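PDB 6MLY: bifunctional GH43-CE protein from Bacteroides eggerthii, which is thought to degrade arabinoxylans, joining a family 43 glycoside hydrolase, probably a xylan 1,4-beta-xylosidase, to a carbohydrate esterase of the alpha/beta-hydrolase clan. Local coordinates for residues Ala634-Thr639 against Leu715-Tyr720; Gly649-Asp654 against Leu709-Leu714; Thr719-Asn724 against Glu749-Gln754; Lys727-His732 against Arg756-Ile761. One frame throughout, in Å; residues are numbered along the deposited sequence.

How the contacts relate
All four contacts lie in the esterase part of the chain. Contact 1 is fully buried and contact 4 partly so; contact 3 is at the surface, and contact 2 grades from buried leucine and valine to an exposed turn. Contacts 1 and 3 both hold Tyr720 O as a sodium ligand; contact 1 adds Thr639 O and contact 3 adds Asp722 OD1. Contact 2 touches contact 1 through Tyr720 OH and Leu714 O. Contact 4 is a ladder of backbone hydrogen bonds, its Phe728 packing on the helix of contact 1 and on Leu751 of contact 3. By contrast, contacts 1 to 3 rest on side-chain packing, joined in 1 and 3 by metal binding.

Contact 1: residues Ala634-Thr639 against Leu715-Tyr720; sequences ASLAGT and LNPITY. With NA (sodium ion), chain H.
A sodium site joins helix 629-639 of the alpha/beta-hydrolase fold to the loop after helix 709-714, with Thr639 and Tyr720 each giving the metal a backbone carbonyl. The ion lies 2.4 Å from Thr639 O and 2.3 Å from Tyr720 O, and the carboxylates of Asp722 and Asp725 complete the site. Two carbonyl oxygens that would otherwise repel each other are thus held close by a shared cation. Helix 629-639 starts within a GxSxG sequence, consistent with a nucleophile elbow at Ser628.

Farther from the metal, apolar groups pack. Pro717 lies against the helix, its CG 3.9 Å from Ser635 CB. Leu636 reaches across beside it, with CG anti to the backbone N (chi1 -173°), and its CD1 branch does most of the touching: this methyl is 3.7 Å from Pro717 CA and 3.8 Å from Tyr720 CE2, approaching the ring obliquely. The tyrosine hydroxyl is taken up by Leu714 O, while Tyr646 meets the ring edge-to-face.

Between metal and apolar patch, Thr639 and Tyr720 cross at about a right angle. Pro717 O is gripped by two donors, Tyr720 N within its own turn and the threonine hydroxyl from the helix. Thr639 OG1 gives its proton to Pro717 O over 2.9 Å, coming in at a C=O...donor angle of 120° and tilted 17° from the carbonyl plane.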
loop_
_atom_site.group_PDB
_atom_site.type_symbol
_atom_site.label_atom_id
_atom_site.label_comp_id
_atom_site.label_asym_id
_atom_site.label_seq_id
_atom_site.Cartn_x
_atom_site.Cartn_y
_atom_site.Cartn_z
ATOM N N ALA A 634 5.720 -4.705 -29.576
ATOM C CA ALA A 634 4.781 -3.650 -29.962
ATOM C C ALA A 634 4.609 -3.630 -31.488
ATOM O O ALA A 634 3.497 -3.481 -31.993
ATOM C CB ALA A 634 5.261 -2.316 -29.446
ATOM N N SER A 635 5.717 -3.787 -32.217
ATOM C CA SER A 635 5.701 -3.791 -33.682
ATOM C C SER A 635 4.926 -5.008 -34.203
ATOM O O SER A 635 4.014 -4.857 -35.017
ATOM C CB SER A 635 7.100 -3.745 -34.237
ATOM O OG SER A 635 7.727 -2.512 -33.917
ATOM N N LEU A 636 5.298 -6.198 -33.709
ATOM C CA LEU A 636 4.697 -7.481 -34.105
ATOM C C LEU A 636 3.193 -7.465 -33.806
ATOM O O LEU A 636 2.412 -8.061 -34.541
ATOM C CB LEU A 636 5.403 -8.617 -33.352
ATOM C CG LEU A 636 5.022 -10.037 -33.769
ATOM C CD1 LEU A 636 5.503 -10.330 -35.180
ATOM C CD2 LEU A 636 5.592 -11.059 -32.801
ATOM N N ALA A 637 2.812 -6.785 -32.712
ATOM C CA ALA A 637 1.417 -6.520 -32.365
ATOM C C ALA A 637 0.767 -5.630 -33.432
ATOM O O ALA A 637 -0.362 -5.878 -33.834
ATOM C CB ALA A 637 1.342 -5.878 -31.004
ATOM N N GLY A 638 1.501 -4.600 -33.877
ATOM C CA GLY A 638 1.067 -3.648 -34.917
ATOM C C GLY A 638 0.703 -4.314 -36.239
ATOM O O GLY A 638 -0.330 -3.996 -36.837
ATOM N N THR A 639 1.539 -5.248 -36.700
ATOM C CA THR A 639 1.370 -5.807 -38.040
ATOM C C THR A 639 0.402 -7.001 -38.025
ATOM O O THR A 639 -0.027 -7.442 -39.101
ATOM C CB THR A 639 2.716 -6.155 -38.697
ATOM O OG1 THR A 639 3.369 -7.197 -37.976
ATOM C CG2 THR A 639 3.651 -4.970 -38.788
ATOM N N LEU A 715 8.421 -14.552 -36.166
ATOM C CA LEU A 715 8.416 -13.542 -35.091
ATOM C C LEU A 715 8.876 -12.181 -35.631
ATOM O O LEU A 715 8.861 -11.192 -34.898
ATOM C CB LEU A 715 9.255 -14.016 -33.893
ATOM C CG LEU A 715 10.774 -14.099 -34.064
ATOM C CD1 LEU A 715 11.446 -12.750 -33.840
ATOM C CD2 LEU A 715 11.350 -15.122 -33.095
ATOM N N ASN A 716 9.255 -12.139 -36.913
ATOM C CA ASN A 716 9.592 -10.906 -37.624
ATOM C C ASN A 716 8.309 -10.151 -37.974
ATOM O O ASN A 716 7.480 -10.659 -38.727
ATOM C CB ASN A 716 10.407 -11.219 -38.883
ATOM C CG ASN A 716 10.848 -9.992 -39.651
ATOM O OD1 ASN A 716 10.292 -8.908 -39.490
ATOM N ND2 ASN A 716 11.853 -10.160 -40.496
ATOM N N PRO A 717 8.106 -8.913 -37.464
ATOM C CA PRO A 717 6.913 -8.128 -37.791
ATOM C C PRO A 717 6.720 -7.830 -39.290
ATOM O O PRO A 717 5.580 -7.724 -39.736
ATOM C CB PRO A 717 7.102 -6.800 -37.036
ATOM C CG PRO A 717 8.130 -7.096 -35.969
ATOM C CD PRO A 717 8.993 -8.208 -36.527
ATOM N N ILE A 718 7.823 -7.693 -40.039
ATOM C CA ILE A 718 7.792 -7.366 -41.483
ATOM C C ILE A 718 6.846 -8.331 -42.217
ATOM O O ILE A 718 6.062 -7.910 -43.056
ATOM C CB ILE A 718 9.214 -7.353 -42.096
ATOM C CG1 ILE A 718 10.005 -6.113 -41.664
ATOM C CG2 ILE A 718 9.160 -7.485 -43.610
ATOM C CD1 ILE A 718 11.425 -6.050 -42.197
ATOM N N THR A 719 6.922 -9.620 -41.875
ATOM C CA THR A 719 6.110 -10.682 -42.472
ATOM C C THR A 719 4.647 -10.245 -42.664
ATOM O O THR A 719 4.044 -10.586 -43.674
ATOM C CB THR A 719 6.176 -11.953 -41.613
ATOM O OG1 THR A 719 7.554 -12.315 -41.513
ATOM C CG2 THR A 719 5.380 -13.115 -42.167
ATOM N N TYR A 720 4.087 -9.501 -41.703
ATOM C CA TYR A 720 2.634 -9.331 -41.568
ATOM C C TYR A 720 2.176 -7.918 -41.968
ATOM O O TYR A 720 1.052 -7.529 -41.633
ATOM C CB TYR A 720 2.217 -9.642 -40.124
ATOM C CG TYR A 720 2.758 -10.941 -39.572
ATOM C CD1 TYR A 720 2.107 -12.142 -39.808
ATOM C CD2 TYR A 720 3.923 -10.976 -38.821
ATOM C CE1 TYR A 720 2.602 -13.341 -39.324
ATOM C CE2 TYR A 720 4.428 -12.167 -38.326
ATOM C CZ TYR A 720 3.765 -13.355 -38.578
ATOM O OH TYR A 720 4.244 -14.539 -38.101
HETATM NA NA NA H . -1.169 -7.439 -41.229
#

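Contact 2: residues Gly649-Asp654 against Leu709-Leu714; sequences GAKTVD and LDMLAL
Val653 and Leu714 form the buried end of this contact, sliding past each other in opposite directions. The CG1 methyl of Val653 does the touching: it stands 3.6 Å from Leu714 CD2 and equally far from Leu714 CD1, and lies along the flank of the leucine, near CB and CG as well. Two residues back, on the same face of the strand, Lys651 CB lies 4.1 Å from Leu714 CD1.

Farther along the lysine, the contact moves toward the surface. The side chains of Lys651 and Met711 cross at about a right angle, with Lys651 CD 4.0 Å from Met711 CE. Met711 is bent at chi2 and again at chi3 (73°), and the second bend sets its terminal methyl against the aliphatic part of the lysine.

The polar end is at Asp710. Ala650 N donates to Asp710 OD2 over 3.3 Å at an angle of 160°, reaching the oxygen from above the carboxylate plane. Gly649 CA lies beside the same oxygen, 3.5 Å from Asp710 OD2.

Around this first shell, Val653 pairs by backbone hydrogen bonds with Tyr646, and Thr652 OG1 bonds to Thr647. Leu714 also rests on Tyr646 and Ile648, so the helix covers both strands. Strand 651-654 and helix 709-714 run 31° apart. The whole is a helix packed on a beta hairpin, 645-648 with 651-654, whose Gly649-Ala650 corner has the backbone angles of a type II' turn.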
loop_
_atom_site.group_PDB
_atom_site.type_symbol
_atom_site.label_atom_id
_atom_site.label_comp_id
_atom_site.label_asym_id
_atom_site.label_seq_id
_atom_site.Cartn_x
_atom_site.Cartn_y
_atom_site.Cartn_z
ATOM N N GLY A 649 7.156 -22.232 -43.904
ATOM C CA GLY A 649 7.770 -23.538 -44.035
ATOM C C GLY A 649 6.980 -24.591 -43.283
ATOM O O GLY A 649 5.794 -24.765 -43.525
ATOM N N ALA A 650 7.648 -25.261 -42.342
ATOM C CA ALA A 650 7.087 -26.397 -41.617
ATOM C C ALA A 650 6.392 -25.941 -40.323
ATOM O O ALA A 650 5.626 -26.698 -39.739
ATOM C CB ALA A 650 8.187 -27.387 -41.326
ATOM N N LYS A 651 6.651 -24.699 -39.900
ATOM C CA LYS A 651 6.361 -24.244 -38.557
ATOM C C LYS A 651 5.149 -23.301 -38.553
ATOM O O LYS A 651 5.164 -22.265 -39.190
ATOM C CB LYS A 651 7.621 -23.588 -37.982
ATOM C CG LYS A 651 8.806 -24.537 -37.824
ATOM C CD LYS A 651 9.533 -24.423 -36.490
ATOM C CE LYS A 651 10.158 -25.724 -36.026
ATOM N NZ LYS A 651 11.051 -25.514 -34.860
ATOM N N THR A 652 4.108 -23.689 -37.802
ATOM C CA THR A 652 2.936 -22.848 -37.500
ATOM C C THR A 652 3.103 -22.233 -36.103
ATOM O O THR A 652 3.800 -22.793 -35.261
ATOM C CB THR A 652 1.640 -23.665 -37.584
ATOM O OG1 THR A 652 1.647 -24.376 -38.823
ATOM C CG2 THR A 652 0.390 -22.820 -37.482
ATOM N N VAL A 653 2.449 -21.088 -35.866
ATOM C CA VAL A 653 2.579 -20.346 -34.612
ATOM C C VAL A 653 1.279 -19.578 -34.333
ATOM O O VAL A 653 0.933 -18.651 -35.053
ATOM C CB VAL A 653 3.798 -19.403 -34.661
ATOM C CG1 VAL A 653 3.687 -18.370 -35.772
ATOM C CG2 VAL A 653 4.045 -18.713 -33.334
ATOM N N ASP A 654 0.566 -19.983 -33.276
ATOM C CA ASP A 654 -0.632 -19.296 -32.787
ATOM C C ASP A 654 -0.224 -17.906 -32.275
ATOM O O ASP A 654 0.505 -17.794 -31.293
ATOM C CB ASP A 654 -1.310 -20.134 -31.695
ATOM C CG ASP A 654 -2.653 -19.618 -31.202
ATOM O OD1 ASP A 654 -2.920 -18.406 -31.364
ATOM O OD2 ASP A 654 -3.423 -20.435 -30.650
ATOM N N LEU A 709 15.208 -21.023 -39.114
ATOM C CA LEU A 709 15.160 -19.832 -39.962
ATOM C C LEU A 709 13.697 -19.451 -40.234
ATOM O O LEU A 709 13.380 -18.272 -40.366
ATOM C CB LEU A 709 15.934 -20.123 -41.253
ATOM C CG LEU A 709 16.893 -19.022 -41.705
ATOM C CD1 LEU A 709 17.826 -19.527 -42.792
ATOM C CD2 LEU A 709 16.124 -17.801 -42.183
ATOM N N ASP A 710 12.822 -20.463 -40.303
ATOM C CA ASP A 710 11.369 -20.296 -40.422
ATOM C C ASP A 710 10.818 -19.502 -39.228
ATOM O O ASP A 710 10.148 -18.482 -39.409
ATOM C CB ASP A 710 10.655 -21.649 -40.483
ATOM C CG ASP A 710 10.886 -22.439 -41.759
ATOM O OD1 ASP A 710 11.515 -21.893 -42.686
ATOM O OD2 ASP A 710 10.422 -23.594 -41.815
ATOM N N MET A 711 11.087 -19.996 -38.012
ATOM C CA MET A 711 10.546 -19.416 -36.778
ATOM C C MET A 711 11.000 -17.953 -36.643
ATOM O O MET A 711 10.220 -17.098 -36.224
ATOM C CB MET A 711 10.981 -20.226 -35.549
ATOM C CG MET A 711 10.380 -19.754 -34.227
ATOM S SD MET A 711 8.560 -19.759 -34.151
ATOM C CE MET A 711 8.219 -21.515 -34.045
ATOM N N LEU A 712 12.247 -17.660 -37.025
ATOM C CA LEU A 712 12.780 -16.294 -36.955
ATOM C C LEU A 712 11.955 -15.340 -37.833
ATOM O O LEU A 712 11.812 -14.159 -37.496
ATOM C CB LEU A 712 14.249 -16.288 -37.389
ATOM C CG LEU A 712 15.240 -16.937 -36.423
ATOM C CD1 LEU A 712 16.665 -16.551 -36.795
ATOM C CD2 LEU A 712 14.941 -16.572 -34.970
ATOM N N ALA A 713 11.437 -15.847 -38.958
ATOM C CA ALA A 713 10.583 -15.066 -39.854
ATOM C C ALA A 713 9.186 -14.897 -39.241
ATOM O O ALA A 713 8.551 -13.853 -39.402
ATOM C CB ALA A 713 10.509 -15.723 -41.211
ATOM N N LEU A 714 8.715 -15.932 -38.538
ATOM C CA LEU A 714 7.387 -15.916 -37.937
ATOM C C LEU A 714 7.301 -14.845 -36.843
ATOM O O LEU A 714 6.221 -14.302 -36.619
ATOM C CB LEU A 714 7.050 -17.302 -37.380
ATOM C CG LEU A 714 6.544 -18.318 -38.404
ATOM C CD1 LEU A 714 6.414 -19.698 -37.781
ATOM C CD2 LEU A 714 5.217 -17.877 -39.006
#

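Contact 3: residues Thr719-Asn724 against Glu749-Gln754; sequences TYIDKN and EALRAQ. With NA (sodium ion), chain H.
Apolar contact centres on Ile721, which points at the helix and meets Ala750 and Leu751. Its CD1, carried outward by an extended chi2 of 171°, comes within 3.5 Å of Ala750 CB and 3.9 Å of Leu751 CD2. The isoleucine and the leucine cross at about a right angle.

Polar residues border this patch. Lys723 turns at chi2 and crosses Gln754, its CD 4.1 Å from Gln754 CB, so the aliphatic parts of two long side chains meet.

Metal binding occupies the side of the loop turned from the helix. Asp722 OD1 binds the sodium ion at 2.5 Å, and Tyr720 O, Thr639 O and the carboxylate of Asp725 complete the site. The other oxygen, Asp722 OD2, accepts from Asn724 N at 2.7 Å in an Asx turn. Both carboxylate oxygens are therefore engaged, one by the cation and the other by the loop's own backbone.

The loop lies between helices 629-639 and 741-752: Ile721 also touches Thr639 of the former, and Leu751 continues from the latter onto Leu757 of strand 757-763.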
loop_
_atom_site.group_PDB
_atom_site.type_symbol
_atom_site.label_atom_id
_atom_site.label_comp_id
_atom_site.label_asym_id
_atom_site.label_seq_id
_atom_site.Cartn_x
_atom_site.Cartn_y
_atom_site.Cartn_z
ATOM N N THR A 719 6.922 -9.620 -41.875
ATOM C CA THR A 719 6.110 -10.682 -42.472
ATOM C C THR A 719 4.647 -10.245 -42.664
ATOM O O THR A 719 4.044 -10.586 -43.674
ATOM C CB THR A 719 6.176 -11.953 -41.613
ATOM O OG1 THR A 719 7.554 -12.315 -41.513
ATOM C CG2 THR A 719 5.380 -13.115 -42.167
ATOM N N TYR A 720 4.087 -9.501 -41.703
ATOM C CA TYR A 720 2.634 -9.331 -41.568
ATOM C C TYR A 720 2.176 -7.918 -41.968
ATOM O O TYR A 720 1.052 -7.529 -41.633
ATOM C CB TYR A 720 2.217 -9.642 -40.124
ATOM C CG TYR A 720 2.758 -10.941 -39.572
ATOM C CD1 TYR A 720 2.107 -12.142 -39.808
ATOM C CD2 TYR A 720 3.923 -10.976 -38.821
ATOM C CE1 TYR A 720 2.602 -13.341 -39.324
ATOM C CE2 TYR A 720 4.428 -12.167 -38.326
ATOM C CZ TYR A 720 3.765 -13.355 -38.578
ATOM O OH TYR A 720 4.244 -14.539 -38.101
ATOM N N ILE A 721 3.023 -7.160 -42.680
ATOM C CA ILE A 721 2.716 -5.766 -43.074
ATOM C C ILE A 721 1.736 -5.759 -44.256
ATOM O O ILE A 721 1.921 -6.473 -45.244
ATOM C CB ILE A 721 3.986 -4.972 -43.440
ATOM C CG1 ILE A 721 5.001 -4.919 -42.299
ATOM C CG2 ILE A 721 3.613 -3.574 -43.914
ATOM C CD1 ILE A 721 6.338 -4.334 -42.709
ATOM N N ASP A 722 0.728 -4.886 -44.169
ATOM C CA ASP A 722 -0.241 -4.682 -45.228
ATOM C C ASP A 722 -0.714 -3.224 -45.159
ATOM O O ASP A 722 -0.279 -2.478 -44.289
ATOM C CB ASP A 722 -1.365 -5.720 -45.134
ATOM C CG ASP A 722 -2.376 -5.443 -44.039
ATOM O OD1 ASP A 722 -2.330 -6.142 -42.997
ATOM O OD2 ASP A 722 -3.210 -4.540 -44.243
ATOM N N LYS A 723 -1.619 -2.847 -46.067
ATOM C CA LYS A 723 -2.017 -1.447 -46.292
ATOM C C LYS A 723 -2.876 -0.946 -45.118
ATOM O O LYS A 723 -2.884 0.250 -44.815
ATOM C CB LYS A 723 -2.786 -1.295 -47.614
ATOM C CG LYS A 723 -2.346 -2.186 -48.774
ATOM C CD LYS A 723 -0.985 -1.837 -49.347
ATOM C CE LYS A 723 -0.464 -2.859 -50.342
ATOM N NZ LYS A 723 0.693 -2.346 -51.115
ATOM N N ASN A 724 -3.594 -1.868 -44.460
ATOM C CA ASN A 724 -4.641 -1.541 -43.474
ATOM C C ASN A 724 -4.147 -1.753 -42.032
ATOM O O ASN A 724 -4.923 -1.614 -41.084
ATOM C CB ASN A 724 -5.910 -2.343 -43.762
ATOM C CG ASN A 724 -6.378 -2.182 -45.194
ATOM O OD1 ASN A 724 -6.602 -3.166 -45.897
ATOM N ND2 ASN A 724 -6.513 -0.944 -45.640
ATOM N N GLU A 749 11.505 0.711 -44.094
ATOM C CA GLU A 749 11.390 0.598 -45.565
ATOM C C GLU A 749 10.201 -0.308 -45.911
ATOM O O GLU A 749 9.386 0.033 -46.762
ATOM C CB GLU A 749 12.675 0.083 -46.226
ATOM C CG GLU A 749 13.790 1.114 -46.328
ATOM C CD GLU A 749 13.429 2.437 -46.987
ATOM O OE1 GLU A 749 13.677 2.590 -48.230
ATOM O OE2 GLU A 749 12.943 3.332 -46.260
ATOM N N ALA A 750 10.111 -1.461 -45.245
ATOM C CA ALA A 750 9.051 -2.421 -45.506
ATOM C C ALA A 750 7.688 -1.738 -45.321
ATOM O O ALA A 750 6.790 -1.904 -46.149
ATOM C CB ALA A 750 9.219 -3.620 -44.608
ATOM N N LEU A 751 7.572 -0.956 -44.240
ATOM C CA LEU A 751 6.356 -0.221 -43.877
ATOM C C LEU A 751 6.044 0.845 -44.936
ATOM O O LEU A 751 4.985 0.808 -45.564
ATOM C CB LEU A 751 6.551 0.429 -42.501
ATOM C CG LEU A 751 6.569 -0.523 -41.306
ATOM C CD1 LEU A 751 7.173 0.160 -40.090
ATOM C CD2 LEU A 751 5.171 -1.035 -40.990
ATOM N N ARG A 752 6.977 1.785 -45.133
ATOM C CA ARG A 752 6.762 2.961 -45.989
ATOM C C ARG A 752 6.292 2.542 -47.385
ATOM O O ARG A 752 5.573 3.293 -48.042
ATOM C CB ARG A 752 8.046 3.780 -46.125
ATOM C CG ARG A 752 7.859 5.124 -46.812
ATOM C CD ARG A 752 9.145 5.923 -46.802
ATOM N NE ARG A 752 10.139 5.248 -47.616
ATOM C CZ ARG A 752 10.186 5.309 -48.946
ATOM N NH1 ARG A 752 9.373 6.125 -49.595
ATOM N NH2 ARG A 752 11.047 4.560 -49.618
ATOM N N ALA A 753 6.720 1.350 -47.819
ATOM C CA ALA A 753 6.363 0.769 -49.113
ATOM C C ALA A 753 4.854 0.529 -49.199
ATOM O O ALA A 753 4.310 0.492 -50.294
ATOM C CB ALA A 753 7.120 -0.519 -49.333
ATOM N N GLN A 754 4.202 0.328 -48.045
ATOM C CA GLN A 754 2.766 0.056 -47.980
ATOM C C GLN A 754 2.058 1.180 -47.212
ATOM O O GLN A 754 0.889 1.059 -46.879
ATOM C CB GLN A 754 2.553 -1.344 -47.400
ATOM C CG GLN A 754 3.538 -2.369 -47.957
ATOM C CD GLN A 754 2.910 -3.659 -48.425
ATOM O OE1 GLN A 754 2.066 -4.251 -47.755
ATOM N NE2 GLN A 754 3.340 -4.113 -49.594
HETATM NA NA NA H . -1.169 -7.439 -41.229
#

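Contact 4: residues Lys727-His732 against Arg756-Ile761; sequences KFIVIH and RLEEFI
Phe728 and Leu757 begin a parallel beta ladder between strands 727-733 and 757-763. Phe728 N donates to Arg756 O at 3.0 Å, and Phe728 O accepts from Glu758 N at 2.9 Å. Glu758 is an extra residue on its strand, where the chain turns a corner, and the next bond, Val730 N to Glu759 O, is longer at 3.3 Å and bent to 137°. Beyond it Val730 O accepts from Ile761 N, and His732 N reaches Ile761 O at 3.1 Å.

Apolar side chains pair on both faces. Ile731 and Ile761 lie side by side pointing the same way, their CD1 methyls 3.9 Å apart. On the opposite face Val730 and Leu757 cross at about a right angle, Val730 CG2 being 4.1 Å from Leu757 CD1.

Charged groups gather at the start of the ladder. Lys727 CE lies over one face of the Arg756 guanidinium, 3.7 Å from Arg756 NH2. The guanidinium is held by the carbonyls of Asp725 and Gln754, while Glu758 has its salt bridge with Arg787.

Helix 741-752 connects the two adjacent parallel strands in a beta-alpha-beta unit of the alpha/beta-hydrolase sheet. That helix covers the face of Phe728 and Val730, its Phe747 meeting the Phe728 ring edge-to-face; helix 775-789 covers the face of Ile729 and Ile731, and strand 671-675 hydrogen-bonds to the other edge of strand 727-733.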
loop_
_atom_site.group_PDB
_atom_site.type_symbol
_atom_site.label_atom_id
_atom_site.label_comp_id
_atom_site.label_asym_id
_atom_site.label_seq_id
_atom_site.Cartn_x
_atom_site.Cartn_y
_atom_site.Cartn_z
ATOM N N LYS A 727 -0.460 3.104 -38.508
ATOM C CA LYS A 727 0.682 3.986 -38.726
ATOM C C LYS A 727 1.760 3.691 -37.676
ATOM O O LYS A 727 1.444 3.444 -36.514
ATOM C CB LYS A 727 0.244 5.453 -38.639
ATOM C CG LYS A 727 0.181 6.193 -39.966
ATOM C CD LYS A 727 -0.880 5.694 -40.918
ATOM C CE LYS A 727 -0.569 6.044 -42.360
ATOM N NZ LYS A 727 -0.383 7.503 -42.565
ATOM N N PHE A 728 3.029 3.744 -38.095
ATOM C CA PHE A 728 4.173 3.466 -37.228
ATOM C C PHE A 728 5.065 4.705 -37.106
ATOM O O PHE A 728 5.062 5.560 -37.972
ATOM C CB PHE A 728 4.992 2.299 -37.779
ATOM C CG PHE A 728 4.359 0.950 -37.567
ATOM C CD1 PHE A 728 3.323 0.520 -38.378
ATOM C CD2 PHE A 728 4.790 0.117 -36.545
ATOM C CE1 PHE A 728 2.736 -0.719 -38.176
ATOM C CE2 PHE A 728 4.194 -1.118 -36.337
ATOM C CZ PHE A 728 3.168 -1.532 -37.151
ATOM N N ILE A 729 5.826 4.776 -36.013
ATOM C CA ILE A 729 6.983 5.655 -35.915
ATOM C C ILE A 729 8.138 4.827 -35.351
ATOM O O ILE A 729 8.081 4.405 -34.206
ATOM C CB ILE A 729 6.689 6.896 -35.049
ATOM C CG1 ILE A 729 5.758 7.872 -35.772
ATOM C CG2 ILE A 729 7.984 7.571 -34.608
ATOM C CD1 ILE A 729 5.732 9.266 -35.182
ATOM N N VAL A 730 9.169 4.596 -36.168
ATOM C CA VAL A 730 10.346 3.856 -35.746
ATOM C C VAL A 730 11.439 4.870 -35.401
ATOM O O VAL A 730 11.622 5.837 -36.132
ATOM C CB VAL A 730 10.813 2.868 -36.828
ATOM C CG1 VAL A 730 12.028 2.077 -36.371
ATOM C CG2 VAL A 730 9.692 1.931 -37.252
ATOM N N ILE A 731 12.139 4.629 -34.285
ATOM C CA ILE A 731 13.193 5.520 -33.769
ATOM C C ILE A 731 14.409 4.675 -33.367
ATOM O O ILE A 731 14.253 3.628 -32.738
ATOM C CB ILE A 731 12.673 6.359 -32.584
ATOM C CG1 ILE A 731 11.348 7.058 -32.911
ATOM C CG2 ILE A 731 13.739 7.345 -32.123
ATOM C CD1 ILE A 731 10.799 7.912 -31.785
ATOM N N HIS A 732 15.613 5.149 -33.710
ATOM C CA HIS A 732 16.842 4.377 -33.522
ATOM C C HIS A 732 18.077 5.277 -33.611
ATOM O O HIS A 732 18.208 6.078 -34.536
ATOM C CB HIS A 732 16.948 3.250 -34.560
ATOM C CG HIS A 732 17.721 2.072 -34.074
ATOM N ND1 HIS A 732 17.230 0.786 -34.154
ATOM C CD2 HIS A 732 18.926 1.979 -33.474
ATOM C CE1 HIS A 732 18.106 -0.049 -33.637
ATOM N NE2 HIS A 732 19.153 0.657 -33.210
ATOM N N ARG A 756 2.672 2.779 -44.315
ATOM C CA ARG A 756 2.425 2.604 -42.881
ATOM C C ARG A 756 3.335 3.528 -42.068
ATOM O O ARG A 756 2.898 4.104 -41.084
ATOM C CB ARG A 756 2.632 1.140 -42.486
ATOM C CG ARG A 756 1.648 0.179 -43.136
ATOM C CD ARG A 756 0.204 0.596 -42.916
ATOM N NE ARG A 756 -0.254 1.588 -43.880
ATOM C CZ ARG A 756 -1.226 2.470 -43.663
ATOM N NH1 ARG A 756 -1.849 2.500 -42.500
ATOM N NH2 ARG A 756 -1.572 3.322 -44.610
ATOM N N LEU A 757 4.595 3.669 -42.491
ATOM C CA LEU A 757 5.545 4.516 -41.784
ATOM C C LEU A 757 5.078 5.978 -41.829
ATOM O O LEU A 757 4.943 6.571 -42.906
ATOM C CB LEU A 757 6.931 4.365 -42.418
ATOM C CG LEU A 757 8.071 5.025 -41.644
ATOM C CD1 LEU A 757 8.340 4.276 -40.345
ATOM C CD2 LEU A 757 9.330 5.102 -42.491
ATOM N N GLU A 758 4.825 6.538 -40.641
ATOM C CA GLU A 758 4.587 7.973 -40.447
ATOM C C GLU A 758 5.926 8.722 -40.510
ATOM O O GLU A 758 6.019 9.774 -41.141
ATOM C CB GLU A 758 3.889 8.225 -39.105
ATOM C CG GLU A 758 3.878 9.680 -38.647
ATOM C CD GLU A 758 2.632 10.490 -38.970
ATOM O OE1 GLU A 758 1.677 9.923 -39.543
ATOM O OE2 GLU A 758 2.619 11.693 -38.634
ATOM N N GLU A 759 6.946 8.178 -39.835
ATOM C CA GLU A 759 8.217 8.855 -39.666
ATOM C C GLU A 759 9.277 7.873 -39.154
ATOM O O GLU A 759 9.027 7.120 -38.217
ATOM C CB GLU A 759 8.038 10.009 -38.682
ATOM C CG GLU A 759 9.156 11.032 -38.710
ATOM C CD GLU A 759 8.943 12.180 -37.738
ATOM O OE1 GLU A 759 7.899 12.180 -37.035
ATOM O OE2 GLU A 759 9.817 13.067 -37.675
ATOM N N PHE A 760 10.457 7.898 -39.789
ATOM C CA PHE A 760 11.672 7.273 -39.262
ATOM C C PHE A 760 12.563 8.367 -38.661
ATOM O O PHE A 760 12.804 9.387 -39.312
ATOM C CB PHE A 760 12.407 6.491 -40.354
ATOM C CG PHE A 760 13.796 6.049 -39.969
ATOM C CD1 PHE A 760 13.988 5.088 -38.990
ATOM C CD2 PHE A 760 14.914 6.602 -40.574
ATOM C CE1 PHE A 760 15.265 4.688 -38.628
ATOM C CE2 PHE A 760 16.191 6.198 -40.212
ATOM C CZ PHE A 760 16.365 5.239 -39.243
ATOM N N ILE A 761 13.037 8.146 -37.424
ATOM C CA ILE A 761 13.830 9.137 -36.675
ATOM C C ILE A 761 15.203 8.551 -36.331
ATOM O O ILE A 761 15.303 7.594 -35.574
ATOM C CB ILE A 761 13.088 9.611 -35.413
ATOM C CG1 ILE A 761 11.713 10.185 -35.763
ATOM C CG2 ILE A 761 13.938 10.606 -34.637
ATOM C CD1 ILE A 761 10.888 10.585 -34.564
#